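Local coordinates for protein putative thiosulfate sulfurtransferase YNJE (Escherichia coli, PDB 2WLR) that catalyses the transfer of sulfur from thiosulfate to cyanide, giving thiocyanate and sulfite, by way of a persulfide on its active-site cysteine, at residues V150-G156 with A169-N175; K185-L191 with I222-A226; A196-H202 with V256-F262. All coordinates share one frame; numbering follows the deposited sequence.

Contact 1. Residues V150-G156 with A169-N175; sequences VIEAAWG and ADYIDTN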
loop_
_atom_site.group_PDB
_atom_site.type_symbol
_atom_site.label_atom_id
_atom_site.label_comp_id
_atom_site.label_asym_id
_atom_site.label_seq_id
_atom_site.Cartn_x
_atom_site.Cartn_y
_atom_site.Cartn_z
ATOM N N VAL A 150 -1.413 -18.415 1.474
ATOM C CA VAL A 150 -2.258 -17.251 1.715
ATOM C C VAL A 150 -2.592 -17.201 3.196
ATOM O O VAL A 150 -2.967 -18.208 3.783
ATOM C CB VAL A 150 -3.532 -17.283 0.892
ATOM C CG1 VAL A 150 -4.402 -16.059 1.193
ATOM C CG2 VAL A 150 -3.187 -17.328 -0.595
ATOM N N ILE A 151 -2.411 -16.050 3.817
ATOM C CA ILE A 151 -2.520 -15.920 5.258
ATOM C C ILE A 151 -3.223 -14.645 5.628
ATOM O O ILE A 151 -2.802 -13.549 5.195
ATOM C CB ILE A 151 -1.130 -15.915 5.919
ATOM C CG1 ILE A 151 -0.275 -17.111 5.447
ATOM C CG2 ILE A 151 -1.258 -15.972 7.430
ATOM C CD1 ILE A 151 0.998 -17.310 6.204
ATOM N N GLU A 152 -4.254 -14.767 6.454
ATOM C CA GLU A 152 -4.950 -13.639 7.071
ATOM C C GLU A 152 -4.217 -13.255 8.342
ATOM O O GLU A 152 -3.880 -14.110 9.158
ATOM C CB GLU A 152 -6.407 -13.963 7.455
ATOM C CG GLU A 152 -7.117 -12.767 8.032
ATOM C CD GLU A 152 -8.641 -12.868 8.118
ATOM O OE1 GLU A 152 -9.295 -13.685 7.413
ATOM O OE2 GLU A 152 -9.203 -12.033 8.885
ATOM N N ALA A 153 -3.946 -11.964 8.508
ATOM C CA ALA A 153 -3.291 -11.438 9.707
ATOM C C ALA A 153 -4.240 -10.509 10.448
ATOM O O ALA A 153 -4.912 -9.675 9.838
ATOM C CB ALA A 153 -1.968 -10.670 9.315
ATOM N N ALA A 154 -4.297 -10.664 11.761
ATOM C CA ALA A 154 -5.053 -9.772 12.622
ATOM C C ALA A 154 -4.540 -9.896 14.045
ATOM O O ALA A 154 -3.789 -10.820 14.372
ATOM C CB ALA A 154 -6.558 -10.068 12.557
ATOM N N TRP A 155 -4.938 -8.952 14.889
ATOM C CA TRP A 155 -4.592 -8.983 16.297
ATOM C C TRP A 155 -5.432 -10.041 17.028
ATOM O O TRP A 155 -6.646 -10.089 16.880
ATOM C CB TRP A 155 -4.775 -7.608 16.960
ATOM C CG TRP A 155 -4.601 -7.719 18.439
ATOM C CD1 TRP A 155 -3.435 -7.724 19.104
ATOM C CD2 TRP A 155 -5.637 -7.914 19.425
ATOM N NE1 TRP A 155 -3.654 -7.902 20.457
ATOM C CE2 TRP A 155 -5.001 -8.032 20.672
ATOM C CE3 TRP A 155 -7.031 -8.023 19.363
ATOM C CZ2 TRP A 155 -5.714 -8.227 21.866
ATOM C CZ3 TRP A 155 -7.747 -8.222 20.548
ATOM C CH2 TRP A 155 -7.082 -8.318 21.777
ATOM N N GLY A 156 -4.743 -10.887 17.780
ATOM C CA GLY A 156 -5.394 -11.836 18.676
ATOM C C GLY A 156 -5.826 -13.119 18.003
ATOM O O GLY A 156 -5.479 -13.393 16.853
ATOM N N ALA A 169 -6.818 -20.024 3.168
ATOM C CA ALA A 169 -6.007 -19.110 3.975
ATOM C C ALA A 169 -5.763 -19.641 5.379
ATOM O O ALA A 169 -6.675 -20.154 6.037
ATOM C CB ALA A 169 -6.670 -17.736 4.060
ATOM N N ASP A 170 -4.517 -19.499 5.819
ATOM C CA ASP A 170 -4.086 -19.721 7.198
ATOM C C ASP A 170 -4.386 -18.423 7.974
ATOM O O ASP A 170 -4.912 -17.468 7.398
ATOM C CB ASP A 170 -2.592 -20.099 7.159
ATOM C CG ASP A 170 -2.008 -20.509 8.492
ATOM O OD1 ASP A 170 -2.744 -20.903 9.413
ATOM O OD2 ASP A 170 -0.754 -20.462 8.570
ATOM N N TYR A 171 -4.108 -18.412 9.271
ATOM C CA TYR A 171 -4.283 -17.234 10.113
ATOM C C TYR A 171 -3.053 -17.016 10.964
ATOM O O TYR A 171 -2.488 -17.974 11.535
ATOM C CB TYR A 171 -5.485 -17.418 11.036
ATOM C CG TYR A 171 -5.735 -16.243 11.953
ATOM C CD1 TYR A 171 -6.546 -15.183 11.549
ATOM C CD2 TYR A 171 -5.160 -16.176 13.233
ATOM C CE1 TYR A 171 -6.765 -14.098 12.370
ATOM C CE2 TYR A 171 -5.396 -15.085 14.068
ATOM C CZ TYR A 171 -6.215 -14.055 13.633
ATOM O OH TYR A 171 -6.502 -12.955 14.415
ATOM N N ILE A 172 -2.566 -15.776 11.006
ATOM C CA ILE A 172 -1.472 -15.420 11.901
ATOM C C ILE A 172 -1.989 -14.324 12.835
ATOM O O ILE A 172 -2.516 -13.292 12.397
ATOM C CB ILE A 172 -0.206 -14.941 11.167
ATOM C CG1 ILE A 172 0.498 -16.098 10.477
ATOM C CG2 ILE A 172 0.791 -14.260 12.151
ATOM C CD1 ILE A 172 1.635 -15.662 9.599
ATOM N N ASP A 173 -1.824 -14.545 14.136
ATOM C CA ASP A 173 -2.046 -13.555 15.170
ATOM C C ASP A 173 -0.804 -12.652 15.161
ATOM O O ASP A 173 0.332 -13.153 15.243
ATOM C CB ASP A 173 -2.175 -14.333 16.495
ATOM C CG ASP A 173 -2.434 -13.478 17.714
ATOM O OD1 ASP A 173 -2.193 -12.250 17.750
ATOM O OD2 ASP A 173 -2.815 -14.120 18.726
ATOM N N THR A 174 -0.985 -11.338 15.085
ATOM C CA THR A 174 0.155 -10.420 15.102
ATOM C C THR A 174 1.024 -10.571 16.362
ATOM O O THR A 174 2.218 -10.282 16.353
ATOM C CB THR A 174 -0.286 -8.956 14.947
ATOM O OG1 THR A 174 -1.295 -8.633 15.915
ATOM C CG2 THR A 174 -0.856 -8.695 13.547
ATOM N N ASN A 175 0.434 -11.035 17.459
ATOM C CA ASN A 175 1.225 -11.308 18.649
ATOM C C ASN A 175 2.253 -12.424 18.464
ATOM O O ASN A 175 3.128 -12.605 19.312
ATOM C CB ASN A 175 0.314 -11.630 19.845
ATOM C CG ASN A 175 -0.520 -10.435 20.304
ATOM O OD1 ASN A 175 -1.678 -10.596 20.713
ATOM N ND2 ASN A 175 0.053 -9.240 20.253
HETATM O O HOH W 1 -1.660 -7.328 22.078
#

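Contact 2. Residues K185-L191 with I222-A226; sequences KVSDEQL and IMLYA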
loop_
_atom_site.group_PDB
_atom_site.type_symbol
_atom_site.label_atom_id
_atom_site.label_comp_id
_atom_site.label_asym_id
_atom_site.label_seq_id
_atom_site.Cartn_x
_atom_site.Cartn_y
_atom_site.Cartn_z
ATOM N N LYS A 185 9.351 -6.283 17.062
ATOM C CA LYS A 185 9.328 -7.657 16.585
ATOM C C LYS A 185 9.996 -8.590 17.599
ATOM O O LYS A 185 10.900 -8.212 18.341
ATOM C CB LYS A 185 10.018 -7.786 15.224
ATOM C CG LYS A 185 11.509 -7.503 15.229
ATOM C CD LYS A 185 12.092 -7.739 13.853
ATOM C CE LYS A 185 13.415 -7.036 13.693
ATOM N NZ LYS A 185 14.411 -7.504 14.683
ATOM N N VAL A 186 9.503 -9.818 17.633
ATOM C CA VAL A 186 10.174 -10.878 18.418
ATOM C C VAL A 186 11.576 -11.214 17.877
ATOM O O VAL A 186 11.972 -10.819 16.782
ATOM C CB VAL A 186 9.270 -12.150 18.499
ATOM C CG1 VAL A 186 7.905 -11.799 19.204
ATOM C CG2 VAL A 186 9.053 -12.782 17.105
ATOM N N SER A 187 12.323 -11.973 18.673
ATOM C CA SER A 187 13.677 -12.347 18.321
ATOM C C SER A 187 13.742 -13.176 17.043
ATOM O O SER A 187 12.762 -13.824 16.653
ATOM C CB SER A 187 14.331 -13.129 19.453
ATOM O OG SER A 187 13.709 -14.400 19.585
ATOM N N ASP A 188 14.924 -13.210 16.439
ATOM C CA ASP A 188 15.147 -14.025 15.236
ATOM C C ASP A 188 14.761 -15.481 15.502
ATOM O O ASP A 188 14.124 -16.111 14.677
ATOM C CB ASP A 188 16.590 -13.922 14.746
ATOM C CG ASP A 188 16.974 -12.506 14.343
ATOM O OD1 ASP A 188 16.054 -11.697 14.004
ATOM O OD2 ASP A 188 18.175 -12.225 14.349
ATOM N N GLU A 189 15.116 -16.008 16.673
ATOM C CA GLU A 189 14.783 -17.399 16.998
ATOM C C GLU A 189 13.280 -17.644 17.072
ATOM O O GLU A 189 12.765 -18.713 16.696
ATOM C CB GLU A 189 15.356 -17.858 18.370
ATOM C CG GLU A 189 16.666 -17.411 18.940
ATOM C CD GLU A 189 16.765 -15.947 19.398
ATOM O OE1 GLU A 189 16.663 -15.585 20.619
ATOM O OE2 GLU A 189 17.084 -15.173 18.510
ATOM N N GLN A 190 12.550 -16.708 17.677
ATOM C CA GLN A 190 11.099 -16.798 17.706
ATOM C C GLN A 190 10.500 -16.627 16.307
ATOM O O GLN A 190 9.543 -17.319 15.973
ATOM C CB GLN A 190 10.464 -15.807 18.696
ATOM C CG GLN A 190 10.721 -16.154 20.147
ATOM C CD GLN A 190 10.007 -17.409 20.647
ATOM O OE1 GLN A 190 10.225 -17.842 21.792
ATOM N NE2 GLN A 190 9.158 -17.984 19.824
ATOM N N LEU A 191 11.057 -15.756 15.476
ATOM C CA LEU A 191 10.601 -15.680 14.083
ATOM C C LEU A 191 10.799 -16.997 13.345
ATOM O O LEU A 191 9.939 -17.444 12.602
ATOM C CB LEU A 191 11.296 -14.547 13.311
ATOM C CG LEU A 191 10.954 -13.125 13.782
ATOM C CD1 LEU A 191 11.766 -12.134 12.939
ATOM C CD2 LEU A 191 9.488 -12.813 13.702
ATOM N N ILE A 222 8.113 -7.887 8.496
ATOM C CA ILE A 222 8.936 -8.697 9.395
ATOM C C ILE A 222 9.395 -9.987 8.690
ATOM O O ILE A 222 10.544 -10.396 8.806
ATOM C CB ILE A 222 8.198 -8.972 10.713
ATOM C CG1 ILE A 222 8.189 -7.692 11.552
ATOM C CG2 ILE A 222 8.906 -10.085 11.525
ATOM C CD1 ILE A 222 7.171 -7.682 12.665
HETATM N N MSE A 223 8.526 -10.562 7.868
HETATM C CA MSE A 223 8.940 -11.723 7.059
HETATM C C MSE A 223 10.017 -11.390 6.059
HETATM O O MSE A 223 10.940 -12.197 5.830
HETATM C CB MSE A 223 7.753 -12.338 6.340
HETATM C CG MSE A 223 6.816 -13.044 7.280
HETATM SE SE MSE A 223 5.450 -14.002 6.292
HETATM C CE MSE A 223 4.585 -14.823 7.890
ATOM N N LEU A 224 9.946 -10.201 5.444
ATOM C CA LEU A 224 10.972 -9.783 4.474
ATOM C C LEU A 224 12.317 -9.615 5.200
ATOM O O LEU A 224 13.352 -10.047 4.718
ATOM C CB LEU A 224 10.581 -8.493 3.759
ATOM C CG LEU A 224 9.509 -8.679 2.699
ATOM C CD1 LEU A 224 8.945 -7.300 2.338
ATOM C CD2 LEU A 224 10.014 -9.370 1.442
ATOM N N TYR A 225 12.292 -8.986 6.369
ATOM C CA TYR A 225 13.461 -8.895 7.215
ATOM C C TYR A 225 14.060 -10.282 7.476
ATOM O O TYR A 225 15.284 -10.476 7.355
ATOM C CB TYR A 225 13.077 -8.212 8.542
ATOM C CG TYR A 225 13.994 -8.483 9.688
ATOM C CD1 TYR A 225 15.122 -7.719 9.883
ATOM C CD2 TYR A 225 13.714 -9.500 10.582
ATOM C CE1 TYR A 225 15.992 -7.977 10.957
ATOM C CE2 TYR A 225 14.573 -9.782 11.633
ATOM C CZ TYR A 225 15.702 -9.006 11.822
ATOM O OH TYR A 225 16.550 -9.308 12.892
ATOM N N ALA A 226 13.217 -11.236 7.859
ATOM C CA ALA A 226 13.672 -12.572 8.214
ATOM C C ALA A 226 14.363 -13.267 7.050
ATOM O O ALA A 226 15.333 -13.977 7.232
ATOM C CB ALA A 226 12.530 -13.389 8.706
#

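Contact 3. Residues A196-H202 with V256-F262; sequences AKHGIRH and VKAEPDF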
loop_
_atom_site.group_PDB
_atom_site.type_symbol
_atom_site.label_atom_id
_atom_site.label_comp_id
_atom_site.label_asym_id
_atom_site.label_seq_id
_atom_site.Cartn_x
_atom_site.Cartn_y
_atom_site.Cartn_z
ATOM N N ALA A 196 8.417 -21.675 10.720
ATOM C CA ALA A 196 8.294 -23.137 10.646
ATOM C C ALA A 196 6.874 -23.601 10.877
ATOM O O ALA A 196 6.322 -24.400 10.099
ATOM C CB ALA A 196 9.228 -23.808 11.652
ATOM N N LYS A 197 6.243 -23.079 11.915
ATOM C CA LYS A 197 4.889 -23.466 12.325
ATOM C C LYS A 197 3.850 -23.181 11.245
ATOM O O LYS A 197 2.930 -23.949 11.036
ATOM C CB LYS A 197 4.545 -22.706 13.611
ATOM C CG LYS A 197 3.257 -22.974 14.353
ATOM C CD LYS A 197 2.851 -21.714 15.238
ATOM C CE LYS A 197 4.021 -21.001 15.998
ATOM N NZ LYS A 197 3.943 -19.452 16.126
ATOM N N HIS A 198 4.012 -22.072 10.535
ATOM C CA HIS A 198 3.120 -21.728 9.432
ATOM C C HIS A 198 3.589 -22.248 8.061
ATOM O O HIS A 198 3.009 -21.893 7.030
ATOM C CB HIS A 198 2.888 -20.215 9.407
ATOM C CG HIS A 198 2.165 -19.727 10.612
ATOM N ND1 HIS A 198 0.793 -19.780 10.730
ATOM C CD2 HIS A 198 2.632 -19.262 11.791
ATOM C CE1 HIS A 198 0.442 -19.318 11.917
ATOM N NE2 HIS A 198 1.543 -19.006 12.589
ATOM N N GLY A 199 4.593 -23.125 8.030
ATOM C CA GLY A 199 4.980 -23.807 6.806
ATOM C C GLY A 199 5.613 -22.940 5.759
ATOM O O GLY A 199 5.443 -23.162 4.565
ATOM N N ILE A 200 6.359 -21.938 6.210
ATOM C CA ILE A 200 6.990 -20.962 5.333
ATOM C C ILE A 200 8.509 -21.169 5.289
ATOM O O ILE A 200 9.183 -21.064 6.333
ATOM C CB ILE A 200 6.699 -19.534 5.811
ATOM C CG1 ILE A 200 5.179 -19.290 5.882
ATOM C CG2 ILE A 200 7.397 -18.516 4.890
ATOM C CD1 ILE A 200 4.774 -17.997 6.638
ATOM N N ARG A 201 9.070 -21.487 4.116
ATOM C CA ARG A 201 10.514 -21.437 3.899
ATOM C C ARG A 201 10.870 -20.112 3.250
ATOM O O ARG A 201 9.980 -19.350 2.805
ATOM C CB ARG A 201 10.978 -22.560 2.970
ATOM C CG ARG A 201 10.629 -23.936 3.410
ATOM C CD ARG A 201 11.316 -24.973 2.511
ATOM N NE ARG A 201 11.001 -24.689 1.114
ATOM C CZ ARG A 201 9.909 -25.098 0.469
ATOM N NH1 ARG A 201 9.004 -25.884 1.054
ATOM N NH2 ARG A 201 9.738 -24.741 -0.805
ATOM N N HIS A 202 12.165 -19.873 3.088
ATOM C CA HIS A 202 12.600 -18.624 2.467
ATOM C C HIS A 202 12.072 -18.484 1.017
ATOM O O HIS A 202 11.877 -17.367 0.522
ATOM C CB HIS A 202 14.123 -18.480 2.544
ATOM C CG HIS A 202 14.876 -19.216 1.475
ATOM N ND1 HIS A 202 15.051 -20.582 1.490
ATOM C CD2 HIS A 202 15.515 -18.766 0.371
ATOM C CE1 HIS A 202 15.768 -20.943 0.437
ATOM N NE2 HIS A 202 16.067 -19.856 -0.253
ATOM N N VAL A 256 -1.509 -26.905 9.350
ATOM C CA VAL A 256 -0.497 -26.592 8.375
ATOM C C VAL A 256 0.697 -27.529 8.567
ATOM O O VAL A 256 1.128 -27.761 9.698
ATOM C CB VAL A 256 -0.083 -25.102 8.481
ATOM C CG1 VAL A 256 1.053 -24.771 7.558
ATOM C CG2 VAL A 256 -1.302 -24.214 8.188
ATOM N N LYS A 257 1.194 -28.081 7.472
ATOM C CA LYS A 257 2.446 -28.843 7.485
ATOM C C LYS A 257 3.584 -27.896 7.843
ATOM O O LYS A 257 3.831 -26.907 7.140
ATOM C CB LYS A 257 2.720 -29.540 6.138
ATOM C CG LYS A 257 3.804 -30.585 6.222
ATOM C CD LYS A 257 4.171 -31.200 4.859
ATOM C CE LYS A 257 5.176 -32.339 5.047
ATOM N NZ LYS A 257 6.110 -32.524 3.895
ATOM N N ALA A 258 4.303 -28.221 8.900
ATOM C CA ALA A 258 5.450 -27.415 9.302
ATOM C C ALA A 258 6.653 -27.558 8.387
ATOM O O ALA A 258 6.854 -28.593 7.736
ATOM C CB ALA A 258 5.853 -27.732 10.732
ATOM N N GLU A 259 7.442 -26.487 8.326
ATOM C CA GLU A 259 8.689 -26.481 7.567
ATOM C C GLU A 259 9.810 -26.158 8.548
ATOM O O GLU A 259 10.161 -25.012 8.762
ATOM C CB GLU A 259 8.624 -25.458 6.435
ATOM C CG GLU A 259 7.664 -25.857 5.307
ATOM C CD GLU A 259 8.235 -26.894 4.323
ATOM O OE1 GLU A 259 9.418 -27.281 4.420
ATOM O OE2 GLU A 259 7.470 -27.330 3.432
ATOM N N PRO A 260 10.400 -27.182 9.156
ATOM C CA PRO A 260 11.426 -26.934 10.175
ATOM C C PRO A 260 12.737 -26.293 9.699
ATOM O O PRO A 260 13.513 -25.805 10.533
ATOM C CB PRO A 260 11.688 -28.334 10.768
ATOM C CG PRO A 260 11.235 -29.265 9.725
ATOM C CD PRO A 260 10.067 -28.613 9.036
ATOM N N ASP A 261 13.005 -26.319 8.395
ATOM C CA ASP A 261 14.240 -25.782 7.833
ATOM C C ASP A 261 13.920 -24.612 6.888
ATOM O O ASP A 261 13.394 -24.797 5.798
ATOM C CB ASP A 261 15.017 -26.871 7.064
ATOM C CG ASP A 261 15.354 -28.067 7.935
ATOM O OD1 ASP A 261 16.115 -27.889 8.911
ATOM O OD2 ASP A 261 14.832 -29.173 7.652
ATOM N N PHE A 262 14.248 -23.407 7.343
ATOM C CA PHE A 262 13.926 -22.179 6.574
ATOM C C PHE A 262 14.707 -22.075 5.277
ATOM O O PHE A 262 14.173 -21.598 4.263
ATOM C CB PHE A 262 14.170 -20.954 7.464
ATOM C CG PHE A 262 13.629 -19.644 6.886
ATOM C CD1 PHE A 262 12.312 -19.499 6.577
ATOM C CD2 PHE A 262 14.481 -18.568 6.682
ATOM C CE1 PHE A 262 11.826 -18.278 6.059
ATOM C CE2 PHE A 262 14.018 -17.366 6.181
ATOM C CZ PHE A 262 12.694 -17.232 5.860
HETATM O O HOH W 2 2.420 -26.454 11.771
HETATM O O HOH W 3 10.848 -22.454 8.035
#

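Contact 1. Residues V150-G156 with A169-N175
Tyr171 reaches along the neighbouring strand from Glu152 to Gly156. Tyr171 CG lies 4.0 Å from Glu152 O, with CB at a similar distance, and CD1 comes closer. Tyr171 CE1 then rests 4.0 Å from Ala154 CB. At the tip, Tyr171 OH donates to Gly156 O at 2.7 Å. That oxygen sits at the ring edge, near its plane, whereas the hydroxyl stands well above the carbonyl plane of Gly156. The ring runs forward because CG is anti to the backbone N (chi1 180°).

Asp173 holds the chain at Gly156, just after strand 148-154. Asp173 OD1 accepts from Gly156 N at 2.9 Å and from Asn175 N, one on each face of the carboxylate. The bond from Asn175 closes an Asx turn. Further out, a water accepts from both Trp155 NE1 and Asn175 ND2. The Trp155 side chain lies about 4 Å from a bound EPE buffer molecule.

On the other face of the sheet, Ile151 CG2 packs on Ile172 CG1 at 3.5 Å, next to helix 213-226. Backbone bonds link the strands, from Asp170 N to Val150 O at one end to Thr174 N to Ala154 O at the other. Strand 148-154 also pairs with strand 205-209; 170-173 is an edge strand of the five-stranded sheet. The two strands, joined through helix 160-163, form a parallel beta-alpha-beta unit of the rhodanese fold.

Contact 2. Residues K185-L191 with I222-A226
A chi1 of 158° swings the Tyr225 ring out from helix 213-226, toward Lys185 and Asp188. Lys185 carries CG between its backbone N and carbonyl carbon (chi1 66°). Its chain then runs nearly straight and carries CE over the ring. The turn at chi4 brings NZ near the phenol oxygen.

CE of Lys185 sits over one face of the Tyr225 ring, 3.7 Å from the centroid and close to the ring normal. This is a CH-pi contact, with CE displaced toward the rim. Beyond it, Lys185 NZ lies 3.3 Å from Tyr225 OH.

Asp188 meets the same ring at its edge. Tyr225 OH donates to Asp188 OD1 at 2.7 Å, using the syn lone pair of the carboxylate. The carboxylate is turned 39° from the ring plane. The nearby ammonium would probably make the phenol a stronger donor. Thus the ring has an aliphatic chain on one face and a hydrogen bond at its hydroxyl, two contacts that limit its movement.

Deeper in, Leu191 fills the angle between Ile222 and Tyr225. Leu191 CD2 packs on Ile222 CG2 at 3.5 Å, and Leu191 CD1 touches Tyr225 CE2 at 3.9 Å. Ile222 CD1 reaches the other way, to Lys185 CB at 3.8 Å. Met273 of strand 273-274 also touches Lys185, Ile222 and Tyr225.

Ser187 is the N-cap of helix 188-197, and Ser187 OG accepts from Gln190 N at 3.2 Å. The contact therefore joins the capped start of one helix to the last turn of another, within a rhodanese alpha/beta domain.

Contact 3. Residues A196-H202 with V256-F262
Phe262 has the backbone of His202 over one face of its ring. His202 N stands 3.3 Å above the ring plane, toward the rim, and CB makes a CH-pi contact. Ile200 O and a water lie at the ring edge. That water donates to Ile200 O and Glu259 O.

The His202 ring is met at its edge. His202 ND1 donates to Phe262 O at 3.1 Å, and His202 N donates to the same oxygen at 2.9 Å. Two bonds from one residue thus grip this carbonyl.

Glu259 bends at chi2 (-79°) and brings its carboxylate to the Arg201 guanidinium edge, with the planes 74° apart. The salt bridge from Arg201 NH1 to Glu259 OE2, at 3.2 Å, is weak as a hydrogen bond. Asp203 and Asp147 take other nitrogens of Arg201.

At the helix end, Ala196 O accepts from Glu259 N at 3.0 Å and from Gly199 N, from opposite faces of its carbonyl plane. Gly199 is the C-prime residue of a Schellman motif.

Segment 256-262, part of the loop before strand 273-274, runs along the C-terminal end of helix 188-197 and the turn after it. Phe262 touches Leu195 of that helix, and Val256 reaches Asp170 on edge strand 170-173.

From the N terminus, contact 1 comes first and closes the short excursion through helix 160-163. It is complete before the other two begin. Contacts 2 and 3 cross, since 185-191 and 196-202 come before both partners, 222-226 and 256-262. They hold opposite ends of helix 188-197. Contact 2 ties its start to helix 213-226; contact 3 ties its end to the loop that leads on to strand 273-274. Met223 is common ground: its CE packs on Ile172 CD1 of contact 1 and on Ile200 CD1 of contact 3. His198 also connects contact 3 to edge strand 170-173: His198 ND1 lies 2.7 Å from Asp170 OD2, a probable hydrogen bond, while its NE2 bonds to Glu176.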